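Long-range contact in transketolase (Campylobacter jejuni, PDB 3L84), which belongs to the transketolase family of thiamine diphosphate-binding enzymes, here assembled as a dimer of two copies: residues F415-A425 against T452-F462. Residues are numbered along the deposited sequence; the frame is centred on the assembly and turned at random.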
loop_
_atom_site.group_PDB
_atom_site.type_symbol
_atom_site.label_atom_id
_atom_site.label_comp_id
_atom_site.label_asym_id
_atom_site.label_seq_id
_atom_site.Cartn_x
_atom_site.Cartn_y
_atom_site.Cartn_z
ATOM N N PHE A 415 2.120 -11.784 -5.355
ATOM C CA PHE A 415 1.520 -11.667 -4.029
ATOM C C PHE A 415 2.274 -10.664 -3.158
ATOM O O PHE A 415 1.658 -9.957 -2.361
ATOM C CB PHE A 415 1.478 -13.063 -3.378
ATOM C CG PHE A 415 0.613 -13.196 -2.136
ATOM C CD1 PHE A 415 -0.542 -12.444 -1.953
ATOM C CD2 PHE A 415 0.934 -14.157 -1.187
ATOM C CE1 PHE A 415 -1.352 -12.654 -0.836
ATOM C CE2 PHE A 415 0.119 -14.369 -0.092
ATOM C CZ PHE A 415 -0.987 -13.613 0.076
ATOM N N ILE A 416 3.598 -10.542 -3.283
ATOM C CA ILE A 416 4.277 -9.572 -2.449
ATOM C C ILE A 416 3.800 -8.144 -2.752
ATOM O O ILE A 416 3.721 -7.291 -1.849
ATOM C CB ILE A 416 5.805 -9.685 -2.623
ATOM C CG1 ILE A 416 6.539 -8.776 -1.645
ATOM C CG2 ILE A 416 6.254 -9.404 -4.040
ATOM C CD1 ILE A 416 6.166 -9.014 -0.162
ATOM N N PHE A 417 3.413 -7.845 -3.981
ATOM C CA PHE A 417 2.958 -6.527 -4.393
ATOM C C PHE A 417 1.479 -6.316 -4.205
ATOM O O PHE A 417 0.959 -5.223 -4.494
ATOM C CB PHE A 417 3.458 -6.168 -5.815
ATOM C CG PHE A 417 4.903 -6.284 -5.955
ATOM C CD1 PHE A 417 5.751 -5.903 -4.898
ATOM C CD2 PHE A 417 5.452 -6.839 -7.090
ATOM C CE1 PHE A 417 7.147 -6.045 -4.983
ATOM C CE2 PHE A 417 6.867 -6.987 -7.165
ATOM C CZ PHE A 417 7.665 -6.616 -6.118
ATOM N N SER A 418 0.786 -7.302 -3.632
ATOM C CA SER A 418 -0.550 -7.058 -3.093
ATOM C C SER A 418 -0.511 -5.883 -2.114
ATOM O O SER A 418 -1.490 -5.153 -1.966
ATOM C CB SER A 418 -1.129 -8.285 -2.389
ATOM O OG SER A 418 -0.407 -8.627 -1.229
ATOM N N GLU A 419 0.625 -5.700 -1.455
ATOM C CA GLU A 419 0.724 -4.617 -0.459
ATOM C C GLU A 419 0.619 -3.254 -1.105
ATOM O O GLU A 419 0.192 -2.298 -0.443
ATOM C CB GLU A 419 1.990 -4.734 0.367
ATOM C CG GLU A 419 2.045 -6.045 1.117
ATOM C CD GLU A 419 3.003 -6.104 2.273
ATOM O OE1 GLU A 419 4.057 -5.424 2.231
ATOM O OE2 GLU A 419 2.705 -6.832 3.232
ATOM N N TYR A 420 1.010 -3.115 -2.364
ATOM C CA TYR A 420 0.865 -1.830 -3.066
ATOM C C TYR A 420 -0.578 -1.516 -3.346
ATOM O O TYR A 420 -0.891 -0.313 -3.481
ATOM C CB TYR A 420 1.646 -1.832 -4.389
ATOM C CG TYR A 420 3.137 -1.565 -4.316
ATOM C CD1 TYR A 420 4.012 -2.429 -3.712
ATOM C CD2 TYR A 420 3.679 -0.447 -4.961
ATOM C CE1 TYR A 420 5.378 -2.191 -3.701
ATOM C CE2 TYR A 420 5.053 -0.190 -4.956
ATOM C CZ TYR A 420 5.905 -1.072 -4.340
ATOM O OH TYR A 420 7.285 -0.819 -4.340
ATOM N N LEU A 421 -1.457 -2.511 -3.451
ATOM C CA LEU A 421 -2.873 -2.303 -3.804
ATOM C C LEU A 421 -3.857 -2.540 -2.662
ATOM O O LEU A 421 -5.086 -2.388 -2.841
ATOM C CB LEU A 421 -3.277 -3.074 -5.080
ATOM C CG LEU A 421 -3.082 -4.593 -5.060
ATOM C CD1 LEU A 421 -4.023 -5.332 -4.095
ATOM C CD2 LEU A 421 -3.265 -5.139 -6.489
ATOM N N LYS A 422 -3.364 -2.925 -1.478
ATOM C CA LYS A 422 -4.221 -3.302 -0.351
ATOM C C LYS A 422 -5.288 -2.245 -0.016
ATOM O O LYS A 422 -6.417 -2.627 0.255
ATOM C CB LYS A 422 -3.349 -3.659 0.850
ATOM C CG LYS A 422 -4.077 -3.922 2.181
ATOM C CD LYS A 422 -4.986 -5.115 2.177
ATOM C CE LYS A 422 -5.695 -5.277 3.525
ATOM N NZ LYS A 422 -6.730 -4.202 3.697
ATOM N N PRO A 423 -4.983 -0.941 -0.051
ATOM C CA PRO A 423 -6.057 0.010 0.341
ATOM C C PRO A 423 -7.251 -0.053 -0.587
ATOM O O PRO A 423 -8.393 0.117 -0.167
ATOM C CB PRO A 423 -5.362 1.382 0.268
ATOM C CG PRO A 423 -3.944 1.082 0.461
ATOM C CD PRO A 423 -3.688 -0.256 -0.230
ATOM N N ALA A 424 -7.029 -0.295 -1.880
ATOM C CA ALA A 424 -8.099 -0.437 -2.854
ATOM C C ALA A 424 -8.778 -1.789 -2.737
ATOM O O ALA A 424 -9.987 -1.887 -2.901
ATOM C CB ALA A 424 -7.547 -0.226 -4.292
ATOM N N ALA A 425 -8.028 -2.856 -2.435
ATOM C CA ALA A 425 -8.664 -4.131 -2.137
ATOM C C ALA A 425 -9.646 -3.992 -0.982
ATOM O O ALA A 425 -10.716 -4.595 -0.972
ATOM C CB ALA A 425 -7.617 -5.226 -1.861
ATOM N N THR A 452 12.898 -9.611 -0.572
ATOM C CA THR A 452 11.966 -8.558 -1.028
ATOM C C THR A 452 10.849 -9.058 -1.882
ATOM O O THR A 452 9.867 -8.314 -2.087
ATOM C CB THR A 452 12.678 -7.428 -1.804
ATOM O OG1 THR A 452 13.379 -7.950 -2.927
ATOM C CG2 THR A 452 13.619 -6.668 -0.940
ATOM N N HIS A 453 11.004 -10.242 -2.477
ATOM C CA HIS A 453 10.057 -10.801 -3.435
ATOM C C HIS A 453 9.406 -12.072 -2.891
ATOM O O HIS A 453 8.755 -12.772 -3.681
ATOM C CB HIS A 453 10.715 -11.040 -4.814
ATOM C CG HIS A 453 11.029 -9.760 -5.517
ATOM N ND1 HIS A 453 10.385 -9.313 -6.654
ATOM C CD2 HIS A 453 11.885 -8.777 -5.161
ATOM C CE1 HIS A 453 10.895 -8.129 -6.996
ATOM N NE2 HIS A 453 11.801 -7.791 -6.101
ATOM N N GLN A 454 9.600 -12.412 -1.606
ATOM C CA GLN A 454 9.067 -13.629 -1.005
ATOM C C GLN A 454 8.040 -13.265 0.007
ATOM O O GLN A 454 8.393 -12.727 1.068
ATOM C CB GLN A 454 10.176 -14.449 -0.387
ATOM C CG GLN A 454 11.091 -15.084 -1.468
ATOM C CD GLN A 454 12.396 -15.611 -0.935
ATOM O OE1 GLN A 454 12.727 -15.381 0.220
ATOM N NE2 GLN A 454 13.159 -16.323 -1.752
ATOM N N PRO A 455 6.757 -13.530 -0.248
ATOM C CA PRO A 455 5.732 -13.268 0.735
ATOM C C PRO A 455 5.937 -14.028 2.039
ATOM O O PRO A 455 6.503 -15.126 2.052
ATOM C CB PRO A 455 4.453 -13.757 0.049
ATOM C CG PRO A 455 4.750 -13.666 -1.383
ATOM C CD PRO A 455 6.194 -14.045 -1.508
ATOM N N ILE A 456 5.561 -13.386 3.138
ATOM C CA ILE A 456 5.609 -14.000 4.476
ATOM C C ILE A 456 4.321 -13.687 5.227
ATOM O O ILE A 456 3.649 -14.602 5.735
ATOM C CB ILE A 456 6.847 -13.505 5.304
ATOM C CG1 ILE A 456 8.170 -13.838 4.622
ATOM C CG2 ILE A 456 6.789 -14.051 6.737
ATOM C CD1 ILE A 456 8.559 -15.317 4.592
ATOM N N GLU A 457 3.961 -12.415 5.293
ATOM C CA GLU A 457 2.858 -11.908 6.120
ATOM C C GLU A 457 1.561 -11.618 5.351
ATOM O O GLU A 457 0.541 -11.275 5.960
ATOM C CB GLU A 457 3.282 -10.642 6.879
ATOM C CG GLU A 457 3.533 -9.400 6.053
ATOM C CD GLU A 457 4.927 -9.261 5.426
ATOM O OE1 GLU A 457 5.557 -10.273 4.999
ATOM O OE2 GLU A 457 5.397 -8.104 5.269
ATOM N N GLN A 458 1.592 -11.748 4.027
ATOM C CA GLN A 458 0.455 -11.317 3.226
ATOM C C GLN A 458 -0.764 -12.200 3.370
ATOM O O GLN A 458 -1.890 -11.705 3.270
ATOM C CB GLN A 458 0.876 -11.159 1.767
ATOM C CG GLN A 458 1.844 -9.998 1.526
ATOM C CD GLN A 458 3.245 -10.247 2.060
ATOM O OE1 GLN A 458 3.727 -11.375 2.043
ATOM N NE2 GLN A 458 3.930 -9.196 2.491
ATOM N N LEU A 459 -0.583 -13.501 3.542
ATOM C CA LEU A 459 -1.715 -14.385 3.772
ATOM C C LEU A 459 -2.454 -13.943 5.029
ATOM O O LEU A 459 -3.697 -13.903 5.059
ATOM C CB LEU A 459 -1.201 -15.814 3.869
ATOM C CG LEU A 459 -2.098 -16.993 3.680
ATOM C CD1 LEU A 459 -2.871 -16.898 2.344
ATOM C CD2 LEU A 459 -1.243 -18.252 3.680
ATOM N N SER A 460 -1.748 -13.580 6.085
ATOM C CA SER A 460 -2.386 -13.101 7.317
ATOM C C SER A 460 -3.219 -11.848 7.057
ATOM O O SER A 460 -4.317 -11.701 7.567
ATOM C CB SER A 460 -1.388 -12.803 8.415
ATOM O OG SER A 460 -0.749 -13.957 8.902
ATOM N N THR A 461 -2.674 -10.901 6.297
ATOM C CA THR A 461 -3.384 -9.679 5.946
ATOM C C THR A 461 -4.695 -9.962 5.245
ATOM O O THR A 461 -5.735 -9.443 5.660
ATOM C CB THR A 461 -2.550 -8.785 5.061
ATOM O OG1 THR A 461 -1.367 -8.395 5.775
ATOM C CG2 THR A 461 -3.300 -7.551 4.574
ATOM N N PHE A 462 -4.660 -10.775 4.194
ATOM C CA PHE A 462 -5.868 -11.039 3.440
ATOM C C PHE A 462 -6.883 -11.863 4.226
ATOM O O PHE A 462 -8.084 -11.607 4.115
ATOM C CB PHE A 462 -5.544 -11.605 2.043
ATOM C CG PHE A 462 -5.276 -10.535 1.080
ATOM C CD1 PHE A 462 -4.092 -9.877 1.056
ATOM C CD2 PHE A 462 -6.286 -10.175 0.186
ATOM C CE1 PHE A 462 -3.917 -8.754 0.163
ATOM C CE2 PHE A 462 -6.103 -9.142 -0.690
ATOM C CZ PHE A 462 -4.959 -8.412 -0.668
HETATM O O HOH W 1 0.105 -7.065 3.874
#
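A chi1 of -167° turns the Phe415 ring away from its own backbone N and over toward Gln458, whose chain bends at chi2 and brings its amide round to Glu419. One face of the Phe415 ring receives Gln458 CB in a CH-pi contact, 3.7 Å from the centroid and nearly over the ring face, while Pro455 CB lies against Phe415 CD2 at 3.8 Å. Beyond CB, the Gln458 amide is held at both ends. Gln458 NE2 donates to Glu419 OE2 over 2.8 Å, arriving from above the carboxylate plane at an N-H...O angle of 156°; Gln458 OE1 accepts from the backbone N of Ile456 at 2.9 Å, fixing the amide's rotation. Ile416 CD1 packs 3.5 Å from Gln458 NE2. A water donates to Glu419 OE2 and also hydrogen-bonds Thr461 OG1, 2.7 Å from each; Thr461 OG1 finds its strongest polar partner in Thr461 of the second subunit. Glu419 OE2 and Glu457 OE2 approach to 3.6 Å, a like-charge proximity probably eased by the second subunit, whose Lys422 forms salt bridges with both and whose Arg426 pairs with Glu457. Farther along, Lys422 CE presses on Thr461 CG2, and its NZ pairs reciprocally with Glu419 and Glu457 of the second subunit. The contact thus lies buried at the dimer interface within the pyrimidine-binding region. The axes of the short helical segments 418-425 and 458-462 run nearly parallel (3°) but 11.5 Å apart, with side chains bridging the separation; Phe439 of strand 436-440 meets the rings of both Phe415 and Phe462, and helix 391-404 packs against Leu421 and Ala424.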